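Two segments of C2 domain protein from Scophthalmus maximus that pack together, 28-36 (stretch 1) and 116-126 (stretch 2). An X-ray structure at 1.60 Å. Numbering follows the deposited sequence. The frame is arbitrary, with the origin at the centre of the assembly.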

# COMPACT_ATOMS: atom_id res chain seq x y z
N ASN A 28 4.87 -1.16 -7.49
CA ASN A 28 5.86 -0.09 -7.23
C ASN A 28 5.65 0.61 -5.90
O ASN A 28 5.87 1.83 -5.79
CB ASN A 28 6.01 0.92 -8.42
CG ASN A 28 6.51 0.22 -9.70
OD1 ASN A 28 6.89 -1.00 -9.65
ND2 ASN A 28 6.40 0.88 -10.83
N LEU A 29 5.30 -0.15 -4.86
CA LEU A 29 5.25 0.35 -3.51
C LEU A 29 6.62 0.71 -2.94
O LEU A 29 7.58 -0.06 -2.96
CB LEU A 29 4.54 -0.67 -2.61
CG LEU A 29 3.16 -1.05 -3.02
CD1 LEU A 29 2.89 -2.40 -2.21
CD2 LEU A 29 2.29 0.00 -2.53
N ARG A 30 6.74 1.93 -2.45
CA ARG A 30 7.98 2.25 -1.74
C ARG A 30 7.65 3.38 -0.79
O ARG A 30 6.72 4.17 -1.03
CB ARG A 30 9.05 2.68 -2.74
CG ARG A 30 8.60 3.88 -3.53
CD ARG A 30 9.00 3.71 -4.91
NE ARG A 30 8.77 4.95 -5.64
CZ ARG A 30 7.75 5.20 -6.45
NH1 ARG A 30 6.67 4.39 -6.65
NH2 ARG A 30 7.77 6.39 -7.04
N VAL A 31 8.42 3.46 0.29
CA VAL A 31 8.19 4.57 1.22
C VAL A 31 9.47 5.28 1.42
O VAL A 31 10.53 4.70 1.50
CB VAL A 31 7.79 4.07 2.60
CG1 VAL A 31 7.70 5.22 3.59
CG2 VAL A 31 6.41 3.36 2.54
N ARG A 32 9.33 6.59 1.60
CA ARG A 32 10.51 7.27 2.00
C ARG A 32 10.15 7.92 3.32
O ARG A 32 9.05 8.48 3.46
CB ARG A 32 10.85 8.31 0.97
CG ARG A 32 9.87 9.40 0.93
CD ARG A 32 10.70 10.69 1.08
NE ARG A 32 11.23 11.14 -0.19
CZ ARG A 32 10.47 11.46 -1.24
NH1 ARG A 32 11.03 11.90 -2.36
NH2 ARG A 32 9.14 11.36 -1.15
N GLY A 33 11.05 7.77 4.28
CA GLY A 33 11.03 8.62 5.47
C GLY A 33 10.26 8.01 6.64
O GLY A 33 9.70 8.75 7.47
N LEU A 34 10.23 6.67 6.70
CA LEU A 34 9.56 5.94 7.79
C LEU A 34 10.23 6.27 9.15
O LEU A 34 11.44 6.56 9.18
CB LEU A 34 9.67 4.42 7.48
CG LEU A 34 8.44 3.51 7.37
CD1 LEU A 34 7.13 4.24 7.09
CD2 LEU A 34 8.68 2.44 6.31
N PRO A 35 9.45 6.22 10.27
CA PRO A 35 9.98 6.53 11.62
C PRO A 35 11.29 5.83 11.97
O PRO A 35 11.53 4.68 11.54
CB PRO A 35 8.85 6.06 12.54
CG PRO A 35 7.62 6.38 11.77
CD PRO A 35 7.98 6.04 10.31
N SER A 36 12.12 6.50 12.78
CA SER A 36 13.51 6.09 13.00
C SER A 36 14.16 6.82 14.19
O SER A 36 13.96 6.46 15.36
CB SER A 36 14.32 6.35 11.72
OG SER A 36 13.86 7.54 11.07
N TYR A 116 0.44 10.18 2.21
CA TYR A 116 1.20 10.69 3.31
C TYR A 116 0.86 9.98 4.61
O TYR A 116 -0.31 9.79 4.96
CB TYR A 116 0.90 12.22 3.42
CG TYR A 116 1.10 12.89 2.07
CD1 TYR A 116 2.39 13.20 1.62
CD2 TYR A 116 0.02 13.15 1.19
CE1 TYR A 116 2.61 13.73 0.35
CE2 TYR A 116 0.24 13.69 -0.12
CZ TYR A 116 1.54 13.98 -0.49
OH TYR A 116 1.89 14.51 -1.69
N LEU A 117 1.90 9.59 5.30
CA LEU A 117 1.71 8.82 6.52
C LEU A 117 1.67 9.83 7.66
O LEU A 117 2.49 10.76 7.71
CB LEU A 117 2.83 7.80 6.66
CG LEU A 117 2.94 6.89 5.41
CD1 LEU A 117 4.16 5.95 5.53
CD2 LEU A 117 1.57 6.10 5.11
N LYS A 118 0.64 9.74 8.51
CA LYS A 118 0.48 10.73 9.58
C LYS A 118 1.76 10.75 10.41
O LYS A 118 2.18 11.79 10.91
CB LYS A 118 -0.75 10.47 10.47
CG LYS A 118 -0.73 11.22 11.83
CD LYS A 118 -0.97 12.76 11.69
CE LYS A 118 -0.15 13.55 12.72
NZ LYS A 118 -0.67 15.00 12.94
N GLU A 119 2.35 9.57 10.60
CA GLU A 119 3.38 9.44 11.62
C GLU A 119 4.67 9.89 10.99
O GLU A 119 5.74 9.86 11.61
CB GLU A 119 3.44 7.99 12.21
CG GLU A 119 2.27 7.61 13.19
CD GLU A 119 1.95 8.68 14.28
OE1 GLU A 119 2.88 9.15 14.96
OE2 GLU A 119 0.75 9.03 14.45
N GLY A 120 4.56 10.37 9.75
CA GLY A 120 5.68 10.83 8.96
C GLY A 120 6.05 9.82 7.87
O GLY A 120 5.97 8.57 8.05
N GLY A 121 6.49 10.35 6.73
CA GLY A 121 6.85 9.49 5.62
C GLY A 121 5.84 9.54 4.51
O GLY A 121 4.71 9.99 4.69
N THR A 122 6.26 9.10 3.31
CA THR A 122 5.35 9.05 2.17
C THR A 122 5.44 7.68 1.51
O THR A 122 6.54 7.22 1.20
CB THR A 122 5.71 10.12 1.11
OG1 THR A 122 5.73 11.40 1.77
CG2 THR A 122 4.65 10.17 -0.03
N LEU A 123 4.28 7.11 1.28
CA LEU A 123 4.22 5.84 0.52
C LEU A 123 3.90 6.28 -0.92
O LEU A 123 2.90 7.01 -1.18
CB LEU A 123 3.02 5.03 1.02
CG LEU A 123 2.67 3.79 0.17
CD1 LEU A 123 3.72 2.61 0.18
CD2 LEU A 123 1.27 3.22 0.65
N HIS A 124 4.69 5.81 -1.89
CA HIS A 124 4.43 6.05 -3.29
C HIS A 124 4.02 4.74 -3.92
O HIS A 124 4.48 3.70 -3.47
CB HIS A 124 5.71 6.53 -4.01
CG HIS A 124 6.36 7.72 -3.37
ND1 HIS A 124 5.85 8.98 -3.54
CD2 HIS A 124 7.46 7.85 -2.58
CE1 HIS A 124 6.59 9.85 -2.86
NE2 HIS A 124 7.57 9.20 -2.28
N TYR A 125 3.11 4.80 -4.85
CA TYR A 125 2.61 3.54 -5.45
C TYR A 125 2.03 3.86 -6.80
O TYR A 125 1.76 5.02 -7.18
CB TYR A 125 1.56 2.92 -4.53
CG TYR A 125 0.31 3.76 -4.33
CD1 TYR A 125 -0.85 3.49 -5.11
CD2 TYR A 125 0.26 4.78 -3.38
CE1 TYR A 125 -2.01 4.19 -4.92
CE2 TYR A 125 -0.94 5.53 -3.18
CZ TYR A 125 -2.08 5.22 -3.97
OH TYR A 125 -3.29 5.89 -3.81
N MET A 126 1.81 2.81 -7.57
CA MET A 126 1.23 2.93 -8.86
C MET A 126 0.09 1.94 -8.88
O MET A 126 0.12 0.92 -8.19
CB MET A 126 2.21 2.60 -9.99
CG MET A 126 3.18 3.71 -10.14
SD MET A 126 4.20 3.42 -11.58
CE MET A 126 2.99 3.45 -12.91
O HOH W 1 4.32 6.29 -7.74

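Four backbone hydrogen bonds join the two stretches. Arg30 and His124 form one closed pair: His124 N donates to Arg30 O at 2.7 Å and nearly straight, and Arg30 N donates to His124 O at 3.0 Å. Two residues along, Arg32 N reaches Thr122 O at 2.9 Å, and Thr122 N reaches Arg32 O, also at 2.9 Å. This is the antiparallel pattern, with strands 28-32 and 122-126 running at 165° to each other. Between the bonded pairs lies the non-hydrogen-bonded pair Val31 and Leu123, whose CA atoms come within 4.2 Å; here CA-H groups take up the slack, with Val31 CA 3.1 Å from Thr122 O and Leu123 CA 3.4 Å from Arg30 O.

The polar side chains gather on the face carrying Arg30, Arg32, Thr122 and His124. The Arg30 side chain folds back across its neighbour, laying one face of its guanidinium over His124, with CZ 3.4 Å from His124 CB. Its NH1 donates to Asn28 O at 2.8 Å within its own strand and to a water at 3.2 Å; that water in turn donates to Tyr125 O at 2.9 Å, so a long, multivalent arginine ties both strands together. Arg32 brings NH2 to 2.9 Å from His124 NE2, at the edge of the imidazole, but the angle is too poor for a hydrogen bond. At the far end of the ladder, Asn28 ND2 makes a weak hydrogen bond to Met126 SD at 3.4 Å, sulfur being a large, diffuse acceptor.

The opposite face is apolar and buried. Leu123 CD1 sits 3.7 Å from Val31 CG2 and 4.0 Å from Leu29 CD2, and the latter atom also touches Tyr125 CB at 3.6 Å. Branched aliphatic chains suit this place because they fill space without leaving polar groups unsatisfied. Leu117 extends the cluster beyond the strands, its CD1 lying 3.8 Å from Leu34 CD1 and 4.1 Å from Val31 CG1.

Past the ladder the chains continue side by side as loops. Leu117 to Gly120 form a type I turn, closed by Gly120 N to Leu117 O at 2.9 Å. Glycine suits both Gly120 and Gly121, whose backbone angles would jam a CB against the preceding carbonyl; at Gly121 a CB would also stand just 3.1 Å from Gly33 O. Gly33, too, has a positive phi that favours glycine. Pro35 closes the contact, its CD resting 3.9 Å from Gly120 O.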